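Local structure of gala protein type 1, 3 or 4 (Legionella pneumophila subsp. pneumophila, 4XA9) at residues A[94-105]-A[117-128]; A[129-140]-A[153-164]. The protein is a leucine-rich repeat protein that may bind small GTPases and stimulate their GTPase activity. All coordinates share one frame; numbering follows the deposited sequence.

Interaction 1 joins 94-105 to 117-128 on the strand side of the leucine-rich repeat fold. Interaction 2 joins 129-140 to 153-164 on its helix side. Their centres lie about 14 Å apart, and interaction 1 closes along the chain just before interaction 2 opens: strand 119-121 leads through T128 into helix 129-135. Interaction 1 pairs neighbouring strands of the long, mostly parallel sheet. Interaction 2 packs helix 129-135 beside helix 151-159. The two meet where D105 reaches the start of helix 129-135 and where L117 touches L140. Together they tie successive turns of the solenoid on both faces. The strand side also faces a chain of another protein, which touches interaction 1 but not interaction 2.

Interaction 1 of 2, residues A[94-105]-A[117-128]; sequences TTLDVSFNEIGD and LITLYALYNKIT
The amide of N125 lies against the turn at 98-103 and bonds to its backbone. ND2 of N125 gives a nearly straight bond (170°) to O of V98, at 2.9 Å, with that oxygen in the amide plane. OD1 of N125 takes N-H groups from N101 and I103, which arrive from opposite faces of the amide. These bonds fix the amide's rotation. CG1 of I103 lies 3.6 Å from CG of N125.

Nearby, CB of Y124 rests over one face of the F100 ring, 3.7 Å from the ring centroid, a CH-pi contact. The two rings are 30° from parallel and barely overlap. The Y124 OH bonds to the backbone of a chain of another protein. OG of S99 accepts the N-H of L123 at 2.9 Å. D97 OD1 accepts from N of S99, an Asx turn, and from OG of S99, while OD2 bonds to a polar side chain of a chain of another protein.

On the strands, L96 and L120 lie side by side and point the same way, with CD2 of L96 4.0 Å from CD1 of L120. T95 and T119 do likewise on the other face, where a water joins their hydroxyls. At the far end, OD1 of D105 uses its syn lone pair for N of T128 at 2.8 Å. This parallel strand pairing, with asparagines stitching successive turns together (N101 to I74, N125 to V98, N148 to A122), is typical of the leucine-rich repeat solenoid.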
loop_
_atom_site.group_PDB
_atom_site.type_symbol
_atom_site.label_atom_id
_atom_site.label_comp_id
_atom_site.label_asym_id
_atom_site.label_seq_id
_atom_site.Cartn_x
_atom_site.Cartn_y
_atom_site.Cartn_z
ATOM N N THR A 94 -17.150 15.242 -3.913
ATOM C CA THR A 94 -17.113 15.413 -2.462
ATOM C C THR A 94 -16.202 14.362 -1.831
ATOM O O THR A 94 -15.661 14.558 -0.738
ATOM C CB THR A 94 -18.522 15.300 -1.832
ATOM O OG1 THR A 94 -19.100 14.037 -2.174
ATOM C CG2 THR A 94 -19.433 16.424 -2.319
ATOM N N THR A 95 -16.056 13.235 -2.523
ATOM C CA THR A 95 -15.155 12.161 -2.100
ATOM C C THR A 95 -14.135 11.912 -3.194
ATOM O O THR A 95 -14.496 11.545 -4.312
ATOM C CB THR A 95 -15.914 10.852 -1.798
ATOM O OG1 THR A 95 -16.762 11.044 -0.660
ATOM C CG2 THR A 95 -14.940 9.718 -1.500
ATOM N N LEU A 96 -12.864 12.120 -2.878
ATOM C CA LEU A 96 -11.821 12.098 -3.898
ATOM C C LEU A 96 -10.615 11.264 -3.488
ATOM O O LEU A 96 -10.105 11.404 -2.376
ATOM C CB LEU A 96 -11.364 13.527 -4.209
ATOM C CG LEU A 96 -10.188 13.738 -5.167
ATOM C CD1 LEU A 96 -10.532 13.266 -6.583
ATOM C CD2 LEU A 96 -9.793 15.211 -5.182
ATOM N N ASP A 97 -10.166 10.404 -4.396
ATOM C CA ASP A 97 -8.915 9.678 -4.225
ATOM C C ASP A 97 -7.918 10.111 -5.299
ATOM O O ASP A 97 -8.100 9.810 -6.477
ATOM C CB ASP A 97 -9.157 8.165 -4.286
ATOM C CG ASP A 97 -7.925 7.357 -3.922
ATOM O OD1 ASP A 97 -6.828 7.939 -3.860
ATOM O OD2 ASP A 97 -8.049 6.134 -3.705
ATOM N N VAL A 98 -6.866 10.814 -4.887
ATOM C CA VAL A 98 -5.808 11.223 -5.809
ATOM C C VAL A 98 -4.470 10.621 -5.397
ATOM O O VAL A 98 -3.415 11.170 -5.717
ATOM C CB VAL A 98 -5.649 12.763 -5.879
ATOM C CG1 VAL A 98 -6.827 13.397 -6.602
ATOM C CG2 VAL A 98 -5.485 13.356 -4.483
ATOM N N SER A 99 -4.520 9.504 -4.676
ATOM C CA SER A 99 -3.303 8.851 -4.192
ATOM C C SER A 99 -2.373 8.502 -5.355
ATOM O O SER A 99 -2.840 8.234 -6.461
ATOM C CB SER A 99 -3.658 7.593 -3.397
ATOM O OG SER A 99 -4.539 7.901 -2.328
ATOM N N PHE A 100 -1.065 8.530 -5.104
ATOM C CA PHE A 100 -0.065 8.130 -6.096
ATOM C C PHE A 100 -0.187 8.906 -7.407
ATOM O O PHE A 100 -0.337 8.311 -8.476
ATOM C CB PHE A 100 -0.163 6.629 -6.374
ATOM C CG PHE A 100 0.141 5.773 -5.173
ATOM C CD1 PHE A 100 -0.856 5.451 -4.261
ATOM C CD2 PHE A 100 1.427 5.303 -4.950
ATOM C CE1 PHE A 100 -0.572 4.665 -3.142
ATOM C CE2 PHE A 100 1.719 4.519 -3.836
ATOM C CZ PHE A 100 0.717 4.202 -2.932
ATOM N N ASN A 101 -0.121 10.230 -7.316
ATOM C CA ASN A 101 -0.222 11.082 -8.504
ATOM C C ASN A 101 0.814 12.199 -8.523
ATOM O O ASN A 101 0.770 13.068 -9.389
ATOM C CB ASN A 101 -1.619 11.700 -8.612
ATOM C CG ASN A 101 -2.549 10.886 -9.472
ATOM O OD1 ASN A 101 -2.439 10.893 -10.702
ATOM N ND2 ASN A 101 -3.494 10.201 -8.842
ATOM N N GLU A 102 1.732 12.172 -7.561
ATOM C CA GLU A 102 2.732 13.225 -7.397
ATOM C C GLU A 102 2.120 14.627 -7.358
ATOM O O GLU A 102 2.671 15.558 -7.947
ATOM C CB GLU A 102 3.767 13.154 -8.521
ATOM C CG GLU A 102 4.336 11.765 -8.762
ATOM C CD GLU A 102 5.452 11.757 -9.796
ATOM O OE1 GLU A 102 5.963 12.843 -10.141
ATOM O OE2 GLU A 102 5.815 10.658 -10.273
ATOM N N ILE A 103 0.994 14.795 -6.669
ATOM C CA ILE A 103 0.334 16.101 -6.678
ATOM C C ILE A 103 1.084 17.120 -5.819
ATOM O O ILE A 103 0.970 18.312 -6.041
ATOM C CB ILE A 103 -1.135 16.026 -6.198
ATOM C CG1 ILE A 103 -1.212 15.761 -4.691
ATOM C CG2 ILE A 103 -1.917 14.976 -6.993
ATOM C CD1 ILE A 103 -2.623 15.873 -4.136
ATOM N N GLY A 104 1.845 16.649 -4.836
ATOM C CA GLY A 104 2.717 17.520 -4.060
ATOM C C GLY A 104 2.026 18.520 -3.147
ATOM O O GLY A 104 0.810 18.492 -2.983
ATOM N N ASP A 105 2.810 19.410 -2.543
ATOM C CA ASP A 105 2.253 20.444 -1.676
ATOM C C ASP A 105 1.382 21.428 -2.451
ATOM O O ASP A 105 0.372 21.906 -1.936
ATOM C CB ASP A 105 3.369 21.195 -0.936
ATOM C CG ASP A 105 4.017 20.349 0.138
ATOM O OD1 ASP A 105 3.346 19.419 0.637
ATOM O OD2 ASP A 105 5.185 20.612 0.492
ATOM N N LEU A 117 -15.104 19.406 -0.837
ATOM C CA LEU A 117 -14.525 18.129 -0.422
ATOM C C LEU A 117 -14.844 17.726 1.014
ATOM O O LEU A 117 -14.619 18.488 1.956
ATOM C CB LEU A 117 -13.008 18.148 -0.596
ATOM C CG LEU A 117 -12.466 17.872 -1.995
ATOM C CD1 LEU A 117 -10.950 17.693 -1.941
ATOM C CD2 LEU A 117 -13.152 16.657 -2.620
ATOM N N ILE A 118 -15.348 16.509 1.167
ATOM C CA ILE A 118 -15.609 15.933 2.480
ATOM C C ILE A 118 -14.547 14.890 2.839
ATOM O O ILE A 118 -14.083 14.825 3.980
ATOM C CB ILE A 118 -16.996 15.267 2.540
ATOM C CG1 ILE A 118 -18.081 16.233 2.065
ATOM C CG2 ILE A 118 -17.298 14.808 3.952
ATOM C CD1 ILE A 118 -19.465 15.608 2.016
ATOM N N THR A 119 -14.165 14.075 1.858
ATOM C CA THR A 119 -13.192 13.007 2.073
ATOM C C THR A 119 -12.081 13.041 1.033
ATOM O O THR A 119 -12.350 13.108 -0.165
ATOM C CB THR A 119 -13.863 11.626 2.032
ATOM O OG1 THR A 119 -14.784 11.505 3.119
ATOM C CG2 THR A 119 -12.832 10.521 2.120
ATOM N N LEU A 120 -10.835 12.991 1.494
ATOM C CA LEU A 120 -9.692 13.000 0.587
ATOM C C LEU A 120 -8.706 11.874 0.883
ATOM O O LEU A 120 -8.160 11.773 1.989
ATOM C CB LEU A 120 -8.964 14.348 0.650
ATOM C CG LEU A 120 -7.696 14.468 -0.207
ATOM C CD1 LEU A 120 -8.030 14.337 -1.687
ATOM C CD2 LEU A 120 -6.955 15.767 0.062
ATOM N N TYR A 121 -8.486 11.027 -0.115
ATOM C CA TYR A 121 -7.417 10.037 -0.064
ATOM C C TYR A 121 -6.279 10.566 -0.911
ATOM O O TYR A 121 -6.472 10.866 -2.094
ATOM C CB TYR A 121 -7.877 8.671 -0.584
ATOM C CG TYR A 121 -9.097 8.116 0.116
ATOM C CD1 TYR A 121 -8.971 7.328 1.246
ATOM C CD2 TYR A 121 -10.378 8.386 -0.358
ATOM C CE1 TYR A 121 -10.079 6.821 1.890
ATOM C CE2 TYR A 121 -11.499 7.881 0.278
ATOM C CZ TYR A 121 -11.341 7.098 1.402
ATOM O OH TYR A 121 -12.445 6.591 2.046
ATOM N N ALA A 122 -5.099 10.703 -0.317
ATOM C CA ALA A 122 -3.977 11.281 -1.042
ATOM C C ALA A 122 -2.680 10.615 -0.627
ATOM O O ALA A 122 -1.671 11.288 -0.413
ATOM C CB ALA A 122 -3.903 12.798 -0.807
ATOM N N LEU A 123 -2.720 9.295 -0.506
ATOM C CA LEU A 123 -1.548 8.517 -0.119
ATOM C C LEU A 123 -0.425 8.734 -1.120
ATOM O O LEU A 123 -0.680 8.885 -2.318
ATOM C CB LEU A 123 -1.882 7.022 -0.043
ATOM C CG LEU A 123 -2.805 6.481 1.048
ATOM C CD1 LEU A 123 -4.252 6.904 0.811
ATOM C CD2 LEU A 123 -2.711 4.963 1.095
ATOM N N TYR A 124 0.809 8.724 -0.618
ATOM C CA TYR A 124 2.022 8.821 -1.442
ATOM C C TYR A 124 1.944 9.886 -2.539
ATOM O O TYR A 124 1.771 9.571 -3.710
ATOM C CB TYR A 124 2.349 7.461 -2.074
ATOM C CG TYR A 124 3.769 7.389 -2.593
ATOM C CD1 TYR A 124 4.838 7.277 -1.712
ATOM C CD2 TYR A 124 4.043 7.452 -3.957
ATOM C CE1 TYR A 124 6.143 7.225 -2.170
ATOM C CE2 TYR A 124 5.350 7.400 -4.428
ATOM C CZ TYR A 124 6.393 7.287 -3.527
ATOM O OH TYR A 124 7.695 7.234 -3.978
ATOM N N ASN A 125 2.083 11.149 -2.157
ATOM C CA ASN A 125 1.969 12.232 -3.119
ATOM C C ASN A 125 3.048 13.290 -2.938
ATOM O O ASN A 125 2.901 14.413 -3.421
ATOM C CB ASN A 125 0.581 12.879 -3.031
ATOM C CG ASN A 125 -0.385 12.338 -4.075
ATOM O OD1 ASN A 125 -0.045 12.226 -5.259
ATOM N ND2 ASN A 125 -1.596 11.997 -3.641
ATOM N N LYS A 126 4.127 12.919 -2.252
ATOM C CA LYS A 126 5.191 13.858 -1.885
ATOM C C LYS A 126 4.644 15.051 -1.104
ATOM O O LYS A 126 5.158 16.168 -1.211
ATOM C CB LYS A 126 5.944 14.345 -3.129
ATOM C CG LYS A 126 6.550 13.221 -3.955
ATOM C CD LYS A 126 7.280 13.747 -5.188
ATOM C CE LYS A 126 6.913 12.938 -6.434
ATOM N NZ LYS A 126 6.223 11.646 -6.107
ATOM N N ILE A 127 3.603 14.816 -0.313
ATOM C CA ILE A 127 3.068 15.865 0.544
ATOM C C ILE A 127 3.965 16.007 1.772
ATOM O O ILE A 127 4.333 15.020 2.396
ATOM C CB ILE A 127 1.615 15.566 0.957
ATOM C CG1 ILE A 127 0.753 15.385 -0.302
ATOM C CG2 ILE A 127 1.067 16.672 1.864
ATOM C CD1 ILE A 127 -0.633 14.831 -0.037
ATOM N N THR A 128 4.340 17.236 2.093
ATOM C CA THR A 128 5.221 17.485 3.227
ATOM C C THR A 128 4.470 18.203 4.334
ATOM O O THR A 128 3.251 18.357 4.259
ATOM C CB THR A 128 6.441 18.330 2.821
ATOM O OG1 THR A 128 6.032 19.687 2.581
ATOM C CG2 THR A 128 7.086 17.753 1.559
HETATM O O HOH W 1 -16.178 9.481 1.989
HETATM O O HOH W 2 3.226 10.311 -5.954
HETATM O O HOH W 3 5.648 18.734 -2.467
#

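Interaction 2 of 2, residues A[129-140]-A[153-164]; sequences KVGAGYLAQSNL and EGVIALASNINI
Helices 129-135 and 153-159 run side by side in the same direction, with axes 7.8 Å apart and only 3° between them. Small residues permit this spacing. CB of A132 points at the other helix and lies 3.4 Å from O of G154. G154 has no side chain, and CB of A132 and CB of K129 pack directly on its backbone. One turn on, CB of A136 meets CB of A157 at 3.8 Å. CB of A157 also faces CA of G133, another residue without a side chain.

On the inner side, L158 carries the apolar contact. Its CG stands beside the backbone N, anti to the carbonyl carbon (chi1 -68°), and this brings CD2 of L158 to 3.8 Å from CB of L135. L135 also packs on V108 and A112 of helix 104-113, so it touches the helices of both neighbouring turns. Helices stacked in this way form the convex side of a leucine-rich repeat solenoid, behind the parallel sheet.

Past the helix ends, N161 reaches across to 129-140. Its CG is anti to the backbone N (chi1 -169°), and ND2 of N161 bonds to O of L135 at 2.8 Å, lying in the plane of that carbonyl. The same ND2 of N161 bonds to O of S138 at 3.1 Å, but from above the carbonyl plane. O of L135 also accepts N and OG of S138, so three donors grip it. OD1 of N161 turns back to N of N163 in an Asx turn.

At the opposite end, the aliphatic part of K129 crosses the E153 carboxylate, with CD of K129 3.5 Å from CD of E153. NZ of K129 continues away, to a long, weak ion pair with E151. A water bridges O of K129 and OE2 of E153.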
loop_
_atom_site.group_PDB
_atom_site.type_symbol
_atom_site.label_atom_id
_atom_site.label_comp_id
_atom_site.label_asym_id
_atom_site.label_seq_id
_atom_site.Cartn_x
_atom_site.Cartn_y
_atom_site.Cartn_z
ATOM N N LYS A 129 5.201 18.649 5.356
ATOM C CA LYS A 129 4.612 19.451 6.428
ATOM C C LYS A 129 3.959 20.727 5.885
ATOM O O LYS A 129 3.045 21.277 6.501
ATOM C CB LYS A 129 5.673 19.814 7.475
ATOM C CG LYS A 129 6.869 20.590 6.920
ATOM C CD LYS A 129 7.933 20.799 7.995
ATOM C CE LYS A 129 9.090 21.643 7.482
ATOM N NZ LYS A 129 9.780 21.017 6.324
ATOM N N VAL A 130 4.437 21.205 4.738
ATOM C CA VAL A 130 3.868 22.405 4.130
ATOM C C VAL A 130 2.448 22.121 3.634
ATOM O O VAL A 130 1.528 22.902 3.876
ATOM C CB VAL A 130 4.740 22.928 2.966
ATOM C CG1 VAL A 130 4.060 24.102 2.281
ATOM C CG2 VAL A 130 6.113 23.348 3.478
ATOM N N GLY A 131 2.272 20.994 2.953
ATOM C CA GLY A 131 0.957 20.575 2.504
ATOM C C GLY A 131 0.006 20.305 3.655
ATOM O O GLY A 131 -1.177 20.638 3.586
ATOM N N ALA A 132 0.519 19.693 4.722
ATOM C CA ALA A 132 -0.294 19.439 5.906
ATOM C C ALA A 132 -0.807 20.759 6.471
ATOM O O ALA A 132 -1.935 20.843 6.960
ATOM C CB ALA A 132 0.499 18.685 6.948
ATOM N N GLY A 133 0.028 21.791 6.388
ATOM C CA GLY A 133 -0.366 23.124 6.811
ATOM C C GLY A 133 -1.575 23.631 6.049
ATOM O O GLY A 133 -2.481 24.246 6.622
ATOM N N TYR A 134 -1.593 23.368 4.747
ATOM C CA TYR A 134 -2.723 23.753 3.914
ATOM C C TYR A 134 -3.986 23.002 4.320
ATOM O O TYR A 134 -5.073 23.580 4.396
ATOM C CB TYR A 134 -2.413 23.486 2.440
ATOM C CG TYR A 134 -1.210 24.236 1.905
ATOM C CD1 TYR A 134 -0.880 25.504 2.375
ATOM C CD2 TYR A 134 -0.403 23.672 0.927
ATOM C CE1 TYR A 134 0.222 26.187 1.874
ATOM C CE2 TYR A 134 0.692 24.341 0.427
ATOM C CZ TYR A 134 1.002 25.596 0.901
ATOM O OH TYR A 134 2.101 26.249 0.386
ATOM N N LEU A 135 -3.831 21.704 4.573
ATOM C CA LEU A 135 -4.959 20.835 4.882
ATOM C C LEU A 135 -5.516 21.141 6.264
ATOM O O LEU A 135 -6.680 20.855 6.557
ATOM C CB LEU A 135 -4.537 19.365 4.786
ATOM C CG LEU A 135 -4.245 18.849 3.379
ATOM C CD1 LEU A 135 -3.547 17.499 3.419
ATOM C CD2 LEU A 135 -5.546 18.738 2.604
ATOM N N ALA A 136 -4.679 21.735 7.108
ATOM C CA ALA A 136 -5.098 22.119 8.453
ATOM C C ALA A 136 -6.164 23.211 8.413
ATOM O O ALA A 136 -6.872 23.433 9.391
ATOM C CB ALA A 136 -3.901 22.578 9.265
ATOM N N GLN A 137 -6.278 23.886 7.274
ATOM C CA GLN A 137 -7.260 24.954 7.110
ATOM C C GLN A 137 -8.467 24.510 6.277
ATOM O O GLN A 137 -9.365 25.306 5.996
ATOM C CB GLN A 137 -6.604 26.175 6.461
ATOM C CG GLN A 137 -5.363 26.664 7.187
ATOM C CD GLN A 137 -5.671 27.198 8.573
ATOM O OE1 GLN A 137 -6.792 27.626 8.855
ATOM N NE2 GLN A 137 -4.675 27.165 9.453
ATOM N N SER A 138 -8.487 23.241 5.884
ATOM C CA SER A 138 -9.550 22.732 5.026
ATOM C C SER A 138 -10.806 22.424 5.824
ATOM O O SER A 138 -10.800 22.490 7.051
ATOM C CB SER A 138 -9.097 21.470 4.297
ATOM O OG SER A 138 -8.989 20.403 5.216
ATOM N N ASN A 139 -11.875 22.064 5.114
ATOM C CA ASN A 139 -13.120 21.641 5.747
ATOM C C ASN A 139 -13.313 20.126 5.665
ATOM O O ASN A 139 -14.419 19.621 5.856
ATOM C CB ASN A 139 -14.317 22.351 5.106
ATOM C CG ASN A 139 -14.390 23.826 5.473
ATOM O OD1 ASN A 139 -14.034 24.220 6.586
ATOM N ND2 ASN A 139 -14.854 24.647 4.538
ATOM N N LEU A 140 -12.230 19.409 5.386
ATOM C CA LEU A 140 -12.280 17.957 5.231
ATOM C C LEU A 140 -12.691 17.253 6.518
ATOM O O LEU A 140 -12.239 17.615 7.605
ATOM C CB LEU A 140 -10.919 17.431 4.759
ATOM C CG LEU A 140 -10.579 17.762 3.302
ATOM C CD1 LEU A 140 -9.093 17.577 3.028
ATOM C CD2 LEU A 140 -11.413 16.892 2.362
ATOM N N GLU A 153 5.595 18.488 12.675
ATOM C CA GLU A 153 5.056 19.805 12.340
ATOM C C GLU A 153 3.780 19.672 11.506
ATOM O O GLU A 153 2.789 20.372 11.736
ATOM C CB GLU A 153 6.108 20.627 11.595
ATOM C CG GLU A 153 5.639 22.006 11.173
ATOM C CD GLU A 153 6.748 22.836 10.552
ATOM O OE1 GLU A 153 7.913 22.703 10.989
ATOM O OE2 GLU A 153 6.458 23.616 9.621
ATOM N N GLY A 154 3.805 18.746 10.553
ATOM C CA GLY A 154 2.646 18.463 9.733
ATOM C C GLY A 154 1.398 18.035 10.488
ATOM O O GLY A 154 0.335 18.633 10.313
ATOM N N VAL A 155 1.512 16.998 11.316
ATOM C CA VAL A 155 0.345 16.461 12.009
ATOM C C VAL A 155 -0.066 17.348 13.185
ATOM O O VAL A 155 -1.211 17.303 13.638
ATOM C CB VAL A 155 0.587 15.018 12.514
ATOM C CG1 VAL A 155 0.802 14.073 11.337
ATOM C CG2 VAL A 155 1.754 14.959 13.482
ATOM N N ILE A 156 0.867 18.155 13.679
ATOM C CA ILE A 156 0.531 19.140 14.698
ATOM C C ILE A 156 -0.422 20.168 14.088
ATOM O O ILE A 156 -1.414 20.551 14.708
ATOM C CB ILE A 156 1.795 19.817 15.270
ATOM C CG1 ILE A 156 2.525 18.846 16.200
ATOM C CG2 ILE A 156 1.435 21.085 16.029
ATOM C CD1 ILE A 156 3.882 19.327 16.658
ATOM N N ALA A 157 -0.143 20.591 12.857
ATOM C CA ALA A 157 -1.044 21.501 12.157
ATOM C C ALA A 157 -2.399 20.837 11.938
ATOM O O ALA A 157 -3.439 21.425 12.226
ATOM C CB ALA A 157 -0.444 21.945 10.830
ATOM N N LEU A 158 -2.381 19.599 11.453
ATOM C CA LEU A 158 -3.615 18.853 11.217
ATOM C C LEU A 158 -4.437 18.679 12.493
ATOM O O LEU A 158 -5.668 18.700 12.450
ATOM C CB LEU A 158 -3.307 17.483 10.609
ATOM C CG LEU A 158 -2.756 17.480 9.179
ATOM C CD1 LEU A 158 -2.294 16.079 8.794
ATOM C CD2 LEU A 158 -3.810 17.983 8.197
ATOM N N ALA A 159 -3.755 18.515 13.625
ATOM C CA ALA A 159 -4.432 18.318 14.902
ATOM C C ALA A 159 -5.300 19.520 15.275
ATOM O O ALA A 159 -6.276 19.381 16.016
ATOM C CB ALA A 159 -3.414 18.043 16.006
ATOM N N SER A 160 -4.942 20.690 14.753
ATOM C CA SER A 160 -5.670 21.920 15.056
ATOM C C SER A 160 -6.928 22.067 14.200
ATOM O O SER A 160 -7.784 22.901 14.497
ATOM C CB SER A 160 -4.774 23.148 14.858
ATOM O OG SER A 160 -4.381 23.293 13.500
ATOM N N ASN A 161 -7.033 21.272 13.136
ATOM C CA ASN A 161 -8.200 21.329 12.257
ATOM C C ASN A 161 -9.411 20.684 12.920
ATOM O O ASN A 161 -9.511 19.460 13.012
ATOM C CB ASN A 161 -7.914 20.653 10.907
ATOM C CG ASN A 161 -9.001 20.926 9.870
ATOM O OD1 ASN A 161 -10.165 21.146 10.216
ATOM N ND2 ASN A 161 -8.629 20.883 8.591
ATOM N N ILE A 162 -10.346 21.528 13.340
ATOM C CA ILE A 162 -11.504 21.106 14.117
ATOM C C ILE A 162 -12.493 20.261 13.303
ATOM O O ILE A 162 -13.326 19.535 13.861
ATOM C CB ILE A 162 -12.224 22.349 14.700
ATOM C CG1 ILE A 162 -12.530 22.142 16.181
ATOM C CG2 ILE A 162 -13.448 22.733 13.874
ATOM C CD1 ILE A 162 -11.296 22.232 17.053
ATOM N N ASN A 163 -12.378 20.338 11.981
ATOM C CA ASN A 163 -13.301 19.654 11.089
ATOM C C ASN A 163 -13.001 18.166 10.897
ATOM O O ASN A 163 -13.905 17.377 10.635
ATOM C CB ASN A 163 -13.304 20.351 9.722
ATOM C CG ASN A 163 -13.744 21.801 9.807
ATOM O OD1 ASN A 163 -12.951 22.723 9.607
ATOM N ND2 ASN A 163 -15.016 22.007 10.099
ATOM N N ILE A 164 -11.738 17.778 11.018
ATOM C CA ILE A 164 -11.359 16.402 10.711
ATOM C C ILE A 164 -11.863 15.409 11.753
ATOM O O ILE A 164 -11.554 15.528 12.939
ATOM C CB ILE A 164 -9.836 16.252 10.591
ATOM C CG1 ILE A 164 -9.273 17.298 9.635
ATOM C CG2 ILE A 164 -9.473 14.842 10.112
ATOM C CD1 ILE A 164 -7.764 17.230 9.495
HETATM O O HOH W 4 3.406 23.424 8.413
HETATM O O HOH W 5 -6.664 25.490 12.041
#